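Local coordinates for protein probable starch synthase 4, chloroplastic/amyloplastic (PDB 6GNE) that belongs to the starch synthases, whose catalytic part has the two-domain GT-B glycosyltransferase fold, and binds adenosine-5'-diphosphate and a glycan, at residues P51-M56 with R119-F124; I225-S230 with E491-R496; H329-T334 with V369-K374. One frame throughout, in Å; residues are numbered along the deposited sequence.

Interaction 1 of 3, residues P51-M56 with R119-F124; sequences PKYDCM and RRFSYF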
loop_
_atom_site.group_PDB
_atom_site.type_symbol
_atom_site.label_atom_id
_atom_site.label_comp_id
_atom_site.label_asym_id
_atom_site.label_seq_id
_atom_site.Cartn_x
_atom_site.Cartn_y
_atom_site.Cartn_z
ATOM N N PRO A 51 -15.919 3.757 1.739
ATOM C CA PRO A 51 -17.103 3.609 0.931
ATOM C C PRO A 51 -17.627 2.179 0.993
ATOM O O PRO A 51 -16.880 1.255 1.271
ATOM C CB PRO A 51 -16.619 3.918 -0.491
ATOM C CG PRO A 51 -15.304 4.607 -0.330
ATOM C CD PRO A 51 -14.728 3.978 0.906
ATOM N N LYS A 52 -18.908 2.017 0.704
ATOM C CA LYS A 52 -19.476 0.711 0.460
ATOM C C LYS A 52 -19.389 0.467 -1.039
ATOM O O LYS A 52 -20.306 0.804 -1.794
ATOM C CB LYS A 52 -20.929 0.631 0.929
ATOM C CG LYS A 52 -21.584 -0.720 0.667
ATOM C CD LYS A 52 -21.847 -1.537 1.933
ATOM C CE LYS A 52 -22.737 -2.740 1.667
ATOM N NZ LYS A 52 -23.835 -2.492 0.659
ATOM N N TYR A 53 -18.284 -0.133 -1.463
ATOM C CA TYR A 53 -18.148 -0.573 -2.843
ATOM C C TYR A 53 -19.008 -1.812 -3.065
ATOM O O TYR A 53 -19.168 -2.656 -2.174
ATOM C CB TYR A 53 -16.716 -0.936 -3.170
ATOM C CG TYR A 53 -15.695 0.181 -3.010
ATOM C CD1 TYR A 53 -15.557 1.186 -3.963
ATOM C CD2 TYR A 53 -14.832 0.189 -1.921
ATOM C CE1 TYR A 53 -14.600 2.172 -3.817
ATOM C CE2 TYR A 53 -13.874 1.177 -1.770
ATOM C CZ TYR A 53 -13.759 2.174 -2.710
ATOM O OH TYR A 53 -12.789 3.138 -2.544
ATOM N N ASP A 54 -19.593 -1.898 -4.249
ATOM C CA ASP A 54 -20.248 -3.127 -4.696
ATOM C C ASP A 54 -19.256 -4.302 -4.828
ATOM O O ASP A 54 -19.630 -5.480 -4.639
ATOM C CB ASP A 54 -20.980 -2.892 -6.024
ATOM C CG ASP A 54 -20.063 -2.341 -7.134
ATOM O OD1 ASP A 54 -18.871 -1.945 -6.911
ATOM O OD2 ASP A 54 -20.554 -2.297 -8.269
ATOM N N CYS A 55 -18.001 -3.984 -5.149
ATOM C CA CYS A 55 -16.993 -4.996 -5.389
ATOM C C CYS A 55 -16.199 -5.331 -4.133
ATOM O O CYS A 55 -15.104 -5.882 -4.228
ATOM C CB CYS A 55 -16.074 -4.557 -6.551
ATOM S SG CYS A 55 -15.237 -2.959 -6.349
ATOM N N MET A 56 -16.726 -5.002 -2.955
ATOM C CA MET A 56 -16.024 -5.307 -1.705
ATOM C C MET A 56 -16.031 -6.799 -1.405
ATOM O O MET A 56 -16.850 -7.543 -1.926
ATOM C CB MET A 56 -16.603 -4.499 -0.536
ATOM C CG MET A 56 -17.987 -4.960 0.000
ATOM S SD MET A 56 -18.682 -3.862 1.267
ATOM C CE MET A 56 -18.670 -4.822 2.780
ATOM N N ARG A 119 -15.017 13.368 -8.543
ATOM C CA ARG A 119 -16.326 13.573 -7.973
ATOM C C ARG A 119 -16.661 12.471 -6.955
ATOM O O ARG A 119 -17.117 12.772 -5.839
ATOM C CB ARG A 119 -17.385 13.658 -9.072
ATOM C CG ARG A 119 -17.335 14.971 -9.852
ATOM C CD ARG A 119 -18.168 14.934 -11.137
ATOM N NE ARG A 119 -19.564 14.559 -10.914
ATOM C CZ ARG A 119 -20.492 15.332 -10.340
ATOM N NH1 ARG A 119 -21.725 14.864 -10.197
ATOM N NH2 ARG A 119 -20.206 16.550 -9.875
ATOM N N ARG A 120 -16.407 11.219 -7.348
ATOM C CA ARG A 120 -16.631 10.045 -6.508
ATOM C C ARG A 120 -15.992 10.247 -5.136
ATOM O O ARG A 120 -16.667 10.175 -4.116
ATOM C CB ARG A 120 -16.059 8.779 -7.159
ATOM C CG ARG A 120 -16.754 8.287 -8.419
ATOM C CD ARG A 120 -16.031 7.103 -9.047
ATOM N NE ARG A 120 -16.230 5.871 -8.255
ATOM C CZ ARG A 120 -15.350 4.876 -8.090
ATOM N NH1 ARG A 120 -14.132 4.896 -8.639
ATOM N NH2 ARG A 120 -15.688 3.823 -7.350
ATOM N N PHE A 121 -14.703 10.554 -5.093
ATOM C CA PHE A 121 -14.009 10.592 -3.801
ATOM C C PHE A 121 -14.113 11.928 -3.029
ATOM O O PHE A 121 -14.048 11.947 -1.793
ATOM C CB PHE A 121 -12.572 10.093 -3.964
ATOM C CG PHE A 121 -12.488 8.630 -4.344
ATOM C CD1 PHE A 121 -12.729 7.649 -3.393
ATOM C CD2 PHE A 121 -12.190 8.238 -5.651
ATOM C CE1 PHE A 121 -12.651 6.308 -3.727
ATOM C CE2 PHE A 121 -12.129 6.895 -5.998
ATOM C CZ PHE A 121 -12.355 5.923 -5.042
ATOM N N SER A 122 -14.276 13.043 -3.727
ATOM C CA SER A 122 -14.616 14.295 -3.041
ATOM C C SER A 122 -16.010 14.197 -2.381
ATOM O O SER A 122 -16.206 14.708 -1.275
ATOM C CB SER A 122 -14.518 15.515 -3.974
ATOM O OG SER A 122 -15.435 15.426 -5.038
ATOM N N TYR A 123 -16.972 13.541 -3.033
ATOM C CA TYR A 123 -18.270 13.276 -2.377
ATOM C C TYR A 123 -18.084 12.483 -1.091
ATOM O O TYR A 123 -18.578 12.869 -0.024
ATOM C CB TYR A 123 -19.231 12.508 -3.290
ATOM C CG TYR A 123 -20.585 12.217 -2.646
ATOM C CD1 TYR A 123 -20.762 11.108 -1.787
ATOM C CD2 TYR A 123 -21.689 13.044 -2.886
ATOM C CE1 TYR A 123 -21.995 10.857 -1.200
ATOM C CE2 TYR A 123 -22.926 12.784 -2.301
ATOM C CZ TYR A 123 -23.079 11.698 -1.461
ATOM O OH TYR A 123 -24.318 11.437 -0.904
ATOM N N PHE A 124 -17.385 11.361 -1.224
ATOM C CA PHE A 124 -17.105 10.475 -0.112
ATOM C C PHE A 124 -16.467 11.218 1.056
ATOM O O PHE A 124 -16.867 11.020 2.217
ATOM C CB PHE A 124 -16.196 9.322 -0.552
ATOM C CG PHE A 124 -15.660 8.517 0.597
ATOM C CD1 PHE A 124 -16.535 7.835 1.451
ATOM C CD2 PHE A 124 -14.296 8.457 0.853
ATOM C CE1 PHE A 124 -16.056 7.106 2.525
ATOM C CE2 PHE A 124 -13.812 7.707 1.929
ATOM C CZ PHE A 124 -14.694 7.035 2.765
#
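Pro-51 and Tyr-53 meet Arg-120, Phe-121 and Phe-124 in a buried, largely aromatic contact that joins the loop leaving strand 45-51 to helix 117-134, within the starch synthase catalytic region. The proline supplies a clear case of CH-pi packing: its CG stands 3.8 Å from the centroid of the Phe-124 ring, only 7° off the ring normal, while CD lies 3.6 Å from Phe-124 CZ. Phe-124 presents that face because its CG is turned anti to the backbone N (chi1 169°), which swings the ring out from the helix and over the pyrrolidine. One helical turn before Phe-124, Phe-121 is crossed at about a right angle by Tyr-53, whose OH reaches the ring edge in plane, 3.4 Å from Phe-121 CE1. Arg-120 NH2 also lies at the edge of the phenol ring, near its plane, 4.0 Å from Tyr-53 CE1, with guanidinium and ring turned 64° apart. Pro-51 CB rests against a face of the Tyr-53 ring, toward its rim. The polar ends find their partners outside the two segments: Tyr-53 OH hydrogen-bonds to Ala-17 O, Arg-120 NE hydrogen-bonds to Phe-105 O and NH1 forms a salt bridge with Asp-117. No hydrogen bond spans the two segments; cohesion comes from proline C-H groups and ring surfaces, with the buried hydroxyl and guanidinium satisfied by neighbouring parts of the chain.

Interaction 2 of 3, residues I225-S230 with E491-R496; sequences IVTTVS and EELYTR. With AC1 (4,6-dideoxy-4-{[(1S,4R,5S,6S)-4,5,6-trihydroxy-3-(hydroxymethyl)cyclohex-2-en-1-yl]amino}-alpha-D-glucopyranose), chain C.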
loop_
_atom_site.group_PDB
_atom_site.type_symbol
_atom_site.label_atom_id
_atom_site.label_comp_id
_atom_site.label_asym_id
_atom_site.label_seq_id
_atom_site.Cartn_x
_atom_site.Cartn_y
_atom_site.Cartn_z
ATOM N N ILE A 225 -0.291 17.224 10.580
ATOM C CA ILE A 225 0.747 16.210 10.468
ATOM C C ILE A 225 0.700 15.683 9.046
ATOM O O ILE A 225 -0.373 15.314 8.565
ATOM C CB ILE A 225 0.513 15.006 11.450
ATOM C CG1 ILE A 225 0.378 15.468 12.910
ATOM C CG2 ILE A 225 1.648 13.994 11.374
ATOM C CD1 ILE A 225 -0.310 14.446 13.805
ATOM N N VAL A 226 1.858 15.624 8.378
ATOM C CA VAL A 226 1.939 15.047 7.027
ATOM C C VAL A 226 3.003 13.993 7.003
ATOM O O VAL A 226 4.155 14.284 7.318
ATOM C CB VAL A 226 2.292 16.110 5.957
ATOM C CG1 VAL A 226 2.210 15.481 4.562
ATOM C CG2 VAL A 226 1.397 17.375 6.101
ATOM N N THR A 227 2.652 12.762 6.619
ATOM C CA THR A 227 3.671 11.696 6.468
ATOM C C THR A 227 3.669 11.066 5.096
ATOM O O THR A 227 2.719 11.192 4.329
ATOM C CB THR A 227 3.559 10.559 7.526
ATOM O OG1 THR A 227 2.562 9.599 7.139
ATOM C CG2 THR A 227 3.233 11.126 8.905
ATOM N N THR A 228 4.787 10.408 4.800
ATOM C CA THR A 228 4.851 9.424 3.742
ATOM C C THR A 228 5.514 8.166 4.282
ATOM O O THR A 228 5.905 8.096 5.448
ATOM C CB THR A 228 5.503 9.951 2.458
ATOM O OG1 THR A 228 5.305 8.999 1.421
ATOM C CG2 THR A 228 6.981 10.214 2.638
ATOM N N VAL A 229 5.645 7.185 3.417
ATOM C CA VAL A 229 5.743 5.812 3.857
ATOM C C VAL A 229 7.184 5.220 3.932
ATOM O O VAL A 229 7.335 4.002 4.218
ATOM C CB VAL A 229 4.767 4.943 3.038
ATOM C CG1 VAL A 229 3.337 5.353 3.403
ATOM C CG2 VAL A 229 5.006 5.097 1.531
ATOM N N SER A 230 8.217 6.065 3.744
ATOM C CA SER A 230 9.587 5.674 4.132
ATOM C C SER A 230 10.499 6.878 4.258
ATOM O O SER A 230 10.319 7.840 3.546
ATOM C CB SER A 230 10.197 4.685 3.120
ATOM O OG SER A 230 10.471 5.324 1.881
ATOM N N GLU A 491 1.925 7.508 16.800
ATOM C CA GLU A 491 1.328 7.815 18.090
ATOM C C GLU A 491 1.940 9.083 18.701
ATOM O O GLU A 491 1.194 9.957 19.217
ATOM C CB GLU A 491 1.476 6.608 19.027
ATOM C CG GLU A 491 1.003 6.807 20.476
ATOM C CD GLU A 491 1.377 5.648 21.391
ATOM O OE1 GLU A 491 0.485 5.090 22.052
ATOM O OE2 GLU A 491 2.564 5.267 21.458
ATOM N N GLU A 492 3.282 9.174 18.665
ATOM C CA GLU A 492 4.017 10.351 19.179
ATOM C C GLU A 492 3.707 11.619 18.387
ATOM O O GLU A 492 3.658 12.686 18.979
ATOM C CB GLU A 492 5.541 10.114 19.259
ATOM C CG GLU A 492 5.961 9.140 20.379
ATOM C CD GLU A 492 7.412 8.588 20.288
ATOM O OE1 GLU A 492 8.109 8.762 19.233
ATOM O OE2 GLU A 492 7.857 7.961 21.300
ATOM N N LEU A 493 3.476 11.495 17.072
ATOM C CA LEU A 493 3.006 12.623 16.270
ATOM C C LEU A 493 1.599 13.050 16.657
ATOM O O LEU A 493 1.342 14.249 16.774
ATOM C CB LEU A 493 3.092 12.331 14.775
ATOM C CG LEU A 493 4.493 12.144 14.179
ATOM C CD1 LEU A 493 4.389 11.556 12.772
ATOM C CD2 LEU A 493 5.368 13.410 14.190
ATOM N N TYR A 494 0.710 12.076 16.866
ATOM C CA TYR A 494 -0.668 12.337 17.305
ATOM C C TYR A 494 -0.735 13.068 18.643
ATOM O O TYR A 494 -1.411 14.095 18.755
ATOM C CB TYR A 494 -1.467 11.039 17.468
ATOM C CG TYR A 494 -1.796 10.216 16.230
ATOM C CD1 TYR A 494 -1.565 10.680 14.927
ATOM C CD2 TYR A 494 -2.382 8.964 16.376
ATOM C CE1 TYR A 494 -1.880 9.907 13.823
ATOM C CE2 TYR A 494 -2.698 8.192 15.290
ATOM C CZ TYR A 494 -2.451 8.671 14.014
ATOM O OH TYR A 494 -2.796 7.883 12.954
ATOM N N THR A 495 -0.072 12.515 19.661
ATOM C CA THR A 495 -0.067 13.121 21.004
ATOM C C THR A 495 0.564 14.512 21.005
ATOM O O THR A 495 0.010 15.415 21.604
ATOM C CB THR A 495 0.624 12.239 22.066
ATOM O OG1 THR A 495 1.884 11.782 21.571
ATOM C CG2 THR A 495 -0.239 11.038 22.433
ATOM N N ARG A 496 1.693 14.690 20.323
ATOM C CA ARG A 496 2.395 15.976 20.284
ATOM C C ARG A 496 1.565 17.049 19.603
ATOM O O ARG A 496 1.588 18.207 20.046
ATOM C CB ARG A 496 3.760 15.844 19.613
ATOM C CG ARG A 496 4.678 17.060 19.668
ATOM C CD ARG A 496 6.167 16.682 19.581
ATOM N NE ARG A 496 6.581 16.171 18.246
ATOM C CZ ARG A 496 7.068 14.952 17.951
ATOM N NH1 ARG A 496 7.269 14.003 18.881
ATOM N NH2 ARG A 496 7.377 14.674 16.680
HETATM C C1 AC1 C . -3.353 3.688 -5.073
HETATM O O2 AC1 C . -2.914 5.895 -4.168
HETATM C C2 AC1 C . -2.595 4.501 -4.020
HETATM C C4A AC1 C . 3.476 1.805 -0.836
HETATM C C3 AC1 C . -1.082 4.232 -4.081
HETATM O O3 AC1 C . -0.478 4.985 -3.025
HETATM C C4 AC1 C . -0.815 2.729 -3.952
HETATM N N4A AC1 C . 0.610 2.356 -3.919
HETATM C C5 AC1 C . -1.563 2.068 -5.113
HETATM O O5 AC1 C . -2.964 2.316 -4.981
HETATM C C6 AC1 C . -1.418 0.557 -5.145
HETATM C C1B AC1 C . 1.558 2.784 -2.880
HETATM C C2B AC1 C . 3.045 2.518 -3.228
HETATM O O2B AC1 C . 3.251 2.123 -4.598
HETATM C C3B AC1 C . 3.744 1.525 -2.307
HETATM O O3B AC1 C . 5.144 1.720 -2.485
HETATM O O4 AC1 C . 4.083 0.779 -0.048
HETATM C C5B AC1 C . 2.008 1.924 -0.554
HETATM C C7B AC1 C . 1.145 2.308 -1.500
HETATM C C6B AC1 C . 1.493 1.669 0.843
HETATM O O6B AC1 C . 2.038 2.619 1.766
#
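Ile-225 holds CG1 anti to its carbonyl carbon (chi1 -55°), a setting that carries CD1 toward the backbone of helix 484-499 and leaves CG2 facing Leu-493. The leucine answers with an extended branch, CD1 trans to CA (chi2 167°), which reaches along strand 225-228 from Ile-225 as far as Thr-227. Ile-225 CD1 comes to rest 3.4 Å from Leu-493 O, and Ile-225 CG2 touches Leu-493 CD1 at 3.9 Å. The same leucine methyl meets Thr-227, whose CG2 lies 4.1 Å away. Ile-225 CD1 also lies at the edge of the Tyr-494 ring, near its plane, 4.1 Å from Tyr-494 CD1. Strand and helix run nearly antiparallel, at 169°, with axes 10.1 Å apart at closest approach, a helix laid upon a sheet. The C-terminal helix 484-499 thereby returns to the N-terminal domain, as in other starch and glycogen synthases, and Leu-493 touches Ile-258 of the adjoining strand too. Farther along, Val-229 CG1 approaches AC1 O6B at 3.4 Å, at the wall of the glycan pocket. Polar groups are served separately: Thr-227 OG1 pairs with Thr-173 OG1 and Tyr-490 OH, and Tyr-494 OH with His-143 ND1. No hydrogen bond links the segments, which implies a cohesion of mainly apolar methyl packing, with one Ile-225 methyl also resting on the backbone carbonyl of Leu-493.

Interaction 3 of 3, residues H329-T334 with V369-K374; sequences HAIYRT and VRLLLK. With ADP (adenosine-5'-diphosphate), chain F.
Ile-331 and Val-369 meet without any planar group between them, and the flat groups of the two segments lie away from the pair. On helix 324-336 the imidazole of His-329 has Arg-333 CB over one face, toward the rim, while its NE2 is hydrogen-bonded to Asn-452. Past the strand, the adenine of ADP offers its exocyclic amino group: N6 donates to Lys-374 O over 3.0 Å in a nearly straight bond of 165°. The contact proper is aliphatic. Ile-331 CG2 reaches Val-369 CG1 at 3.8 Å, the two side chains crossing at about a right angle, and Val-369 places that methyl anti to its backbone N (chi1 179°), pointing it at the helix. The other branch of the isoleucine runs farther along the strand, CD1 lying 4.2 Å from Leu-371 CD2. Phe-363 packs on both Ile-331 and Val-369, and Leu-371 also touches Ile-359 of helix 350-362. Within the helix, Thr-334 OG1 donates to Ala-330 O at 2.7 Å; Thr-334 N reaches the same oxygen from the opposite face of its plane, so two donors share one carbonyl. After the strand the chain bends through an inverse gamma turn centred on Leu-373, which leads to the carbonyl used by the adenine. Helix over parallel sheet, strand order 3-2-1-4-5-6, and an adenine bonded just beyond a strand's C-terminal end together mark the Rossmann-like C-terminal domain of a GT-B glycosyltransferase.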
loop_
_atom_site.group_PDB
_atom_site.type_symbol
_atom_site.label_atom_id
_atom_site.label_comp_id
_atom_site.label_asym_id
_atom_site.label_seq_id
_atom_site.Cartn_x
_atom_site.Cartn_y
_atom_site.Cartn_z
ATOM N N HIS A 329 12.722 -9.200 -18.195
ATOM C CA HIS A 329 14.076 -9.716 -18.336
ATOM C C HIS A 329 14.366 -10.817 -17.346
ATOM O O HIS A 329 14.972 -11.819 -17.680
ATOM C CB HIS A 329 15.127 -8.613 -18.183
ATOM C CG HIS A 329 16.536 -9.127 -18.147
ATOM N ND1 HIS A 329 17.117 -9.753 -19.222
ATOM C CD2 HIS A 329 17.468 -9.135 -17.159
ATOM C CE1 HIS A 329 18.355 -10.106 -18.909
ATOM N NE2 HIS A 329 18.596 -9.739 -17.662
ATOM N N ALA A 330 13.935 -10.624 -16.113
ATOM C CA ALA A 330 14.182 -11.571 -15.026
ATOM C C ALA A 330 13.581 -12.942 -15.284
ATOM O O ALA A 330 14.123 -13.926 -14.809
ATOM C CB ALA A 330 13.638 -11.018 -13.716
ATOM N N ILE A 331 12.464 -12.994 -16.015
ATOM C CA ILE A 331 11.870 -14.260 -16.341
ATOM C C ILE A 331 12.879 -15.090 -17.140
ATOM O O ILE A 331 13.190 -16.229 -16.768
ATOM C CB ILE A 331 10.558 -14.109 -17.128
ATOM C CG1 ILE A 331 9.457 -13.547 -16.230
ATOM C CG2 ILE A 331 10.083 -15.458 -17.684
ATOM C CD1 ILE A 331 8.273 -12.966 -16.999
ATOM N N TYR A 332 13.391 -14.505 -18.210
ATOM C CA TYR A 332 14.314 -15.206 -19.100
ATOM C C TYR A 332 15.663 -15.465 -18.461
ATOM O O TYR A 332 16.253 -16.508 -18.677
ATOM C CB TYR A 332 14.482 -14.459 -20.446
ATOM C CG TYR A 332 13.206 -14.379 -21.222
ATOM C CD1 TYR A 332 12.818 -15.414 -22.024
ATOM C CD2 TYR A 332 12.359 -13.258 -21.104
ATOM C CE1 TYR A 332 11.637 -15.347 -22.742
ATOM C CE2 TYR A 332 11.168 -13.163 -21.819
ATOM C CZ TYR A 332 10.807 -14.215 -22.644
ATOM O OH TYR A 332 9.645 -14.189 -23.383
ATOM N N ARG A 333 16.140 -14.526 -17.667
ATOM C CA ARG A 333 17.439 -14.689 -17.046
ATOM C C ARG A 333 17.425 -15.817 -15.996
ATOM O O ARG A 333 18.375 -16.611 -15.891
ATOM C CB ARG A 333 17.894 -13.372 -16.410
ATOM C CG ARG A 333 19.342 -13.373 -15.954
ATOM C CD ARG A 333 20.264 -13.708 -17.118
ATOM N NE ARG A 333 21.633 -13.324 -16.837
ATOM C CZ ARG A 333 22.627 -13.391 -17.710
ATOM N NH1 ARG A 333 22.426 -13.844 -18.939
ATOM N NH2 ARG A 333 23.831 -12.976 -17.364
ATOM N N THR A 334 16.353 -15.845 -15.214
ATOM C CA THR A 334 16.140 -16.861 -14.218
ATOM C C THR A 334 16.185 -18.225 -14.869
ATOM O O THR A 334 16.845 -19.139 -14.359
ATOM C CB THR A 334 14.795 -16.666 -13.514
ATOM O OG1 THR A 334 14.836 -15.486 -12.707
ATOM C CG2 THR A 334 14.463 -17.854 -12.635
ATOM N N VAL A 369 8.581 -22.185 -15.852
ATOM C CA VAL A 369 8.039 -20.827 -15.843
ATOM C C VAL A 369 6.523 -20.834 -15.928
ATOM O O VAL A 369 5.970 -21.436 -16.834
ATOM C CB VAL A 369 8.626 -19.998 -17.003
ATOM C CG1 VAL A 369 8.045 -18.594 -17.022
ATOM C CG2 VAL A 369 10.132 -19.884 -16.817
ATOM N N ARG A 370 5.859 -20.155 -14.989
ATOM C CA ARG A 370 4.406 -19.961 -15.065
ATOM C C ARG A 370 4.048 -18.542 -14.721
ATOM O O ARG A 370 4.573 -17.990 -13.776
ATOM C CB ARG A 370 3.658 -20.931 -14.155
ATOM C CG ARG A 370 2.163 -21.031 -14.467
ATOM C CD ARG A 370 1.802 -21.920 -15.662
ATOM N NE ARG A 370 2.162 -23.320 -15.447
ATOM C CZ ARG A 370 3.201 -23.964 -16.016
ATOM N NH1 ARG A 370 4.034 -23.336 -16.855
ATOM N NH2 ARG A 370 3.452 -25.264 -15.729
ATOM N N LEU A 371 3.161 -17.959 -15.521
ATOM C CA LEU A 371 2.696 -16.582 -15.350
ATOM C C LEU A 371 1.220 -16.630 -15.048
ATOM O O LEU A 371 0.465 -17.254 -15.779
ATOM C CB LEU A 371 2.924 -15.777 -16.634
ATOM C CG LEU A 371 4.299 -15.140 -16.765
ATOM C CD1 LEU A 371 5.385 -16.183 -16.766
ATOM C CD2 LEU A 371 4.387 -14.324 -18.040
ATOM N N LEU A 372 0.821 -15.966 -13.970
ATOM C CA LEU A 372 -0.571 -15.976 -13.516
ATOM C C LEU A 372 -1.083 -14.527 -13.566
ATOM O O LEU A 372 -0.889 -13.741 -12.645
ATOM C CB LEU A 372 -0.631 -16.579 -12.118
ATOM C CG LEU A 372 -0.202 -18.054 -12.118
ATOM C CD1 LEU A 372 0.267 -18.478 -10.724
ATOM C CD2 LEU A 372 -1.303 -18.971 -12.648
ATOM N N LEU A 373 -1.662 -14.172 -14.705
ATOM C CA LEU A 373 -1.997 -12.788 -14.996
ATOM C C LEU A 373 -3.345 -12.413 -14.415
ATOM O O LEU A 373 -4.341 -12.366 -15.121
ATOM C CB LEU A 373 -1.924 -12.523 -16.498
ATOM C CG LEU A 373 -0.535 -12.826 -17.103
ATOM C CD1 LEU A 373 -0.507 -12.403 -18.579
ATOM C CD2 LEU A 373 0.611 -12.204 -16.318
ATOM N N LYS A 374 -3.356 -12.190 -13.107
ATOM C CA LYS A 374 -4.570 -11.927 -12.346
ATOM C C LYS A 374 -4.241 -11.487 -10.905
ATOM O O LYS A 374 -3.131 -11.671 -10.446
ATOM C CB LYS A 374 -5.462 -13.184 -12.289
ATOM C CG LYS A 374 -4.808 -14.364 -11.565
ATOM C CD LYS A 374 -5.581 -15.657 -11.723
ATOM C CE LYS A 374 -5.071 -16.670 -10.720
ATOM N NZ LYS A 374 -5.802 -17.941 -10.857
HETATM P PB ADP F . 1.666 -1.223 -4.333
HETATM O O1B ADP F . 0.992 -0.478 -3.219
HETATM O O2B ADP F . 0.831 -2.233 -5.066
HETATM O O3B ADP F . 2.342 -0.269 -5.290
HETATM P PA ADP F . 2.939 -2.579 -2.128
HETATM O O1A ADP F . 4.137 -3.482 -2.067
HETATM O O2A ADP F . 2.966 -1.421 -1.164
HETATM O O3A ADP F . 2.837 -2.097 -3.661
HETATM O "O5'" ADP F . 1.580 -3.391 -1.861
HETATM C "C5'" ADP F . 1.195 -4.516 -2.652
HETATM C "C4'" ADP F . 0.193 -5.460 -1.963
HETATM O "O4'" ADP F . -0.711 -6.003 -2.936
HETATM C "C3'" ADP F . 0.844 -6.678 -1.342
HETATM O "O3'" ADP F . 0.019 -7.144 -0.287
HETATM C "C2'" ADP F . 0.827 -7.695 -2.453
HETATM O "O2'" ADP F . 0.888 -9.029 -1.982
HETATM C "C1'" ADP F . -0.505 -7.408 -3.080
HETATM N N9 ADP F . -0.575 -7.739 -4.520
HETATM C C8 ADP F . -0.080 -7.029 -5.540
HETATM N N7 ADP F . -0.383 -7.618 -6.719
HETATM C C5 ADP F . -1.090 -8.730 -6.458
HETATM C C6 ADP F . -1.722 -9.832 -7.248
HETATM N N6 ADP F . -1.631 -9.841 -8.602
HETATM N N1 ADP F . -2.373 -10.808 -6.554
HETATM C C2 ADP F . -2.431 -10.787 -5.197
HETATM N N3 ADP F . -1.875 -9.827 -4.441
HETATM C C4 ADP F . -1.206 -8.800 -5.003
#

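Overall arrangement
The three contacts illustrate how the two domains of a GT-B protein are each packed separately around the cleft that holds the ligands. Interactions 1 and 2 belong to the N-terminal domain, their centres about 26 Å apart; interaction 3 lies in the other domain, its centre about 35 Å from that of interaction 1 and about 39 Å from that of interaction 2. None touches another. Two carry a residue that reaches a ligand: Val-229 of segment 225-230 lies beside AC1, and Lys-374 takes a hydrogen bond from ADP. In interaction 1, the side chain of Phe-121 stays about 6 Å from a bound glucose. Along the sequence, interaction 3 falls between the two segments of interaction 2.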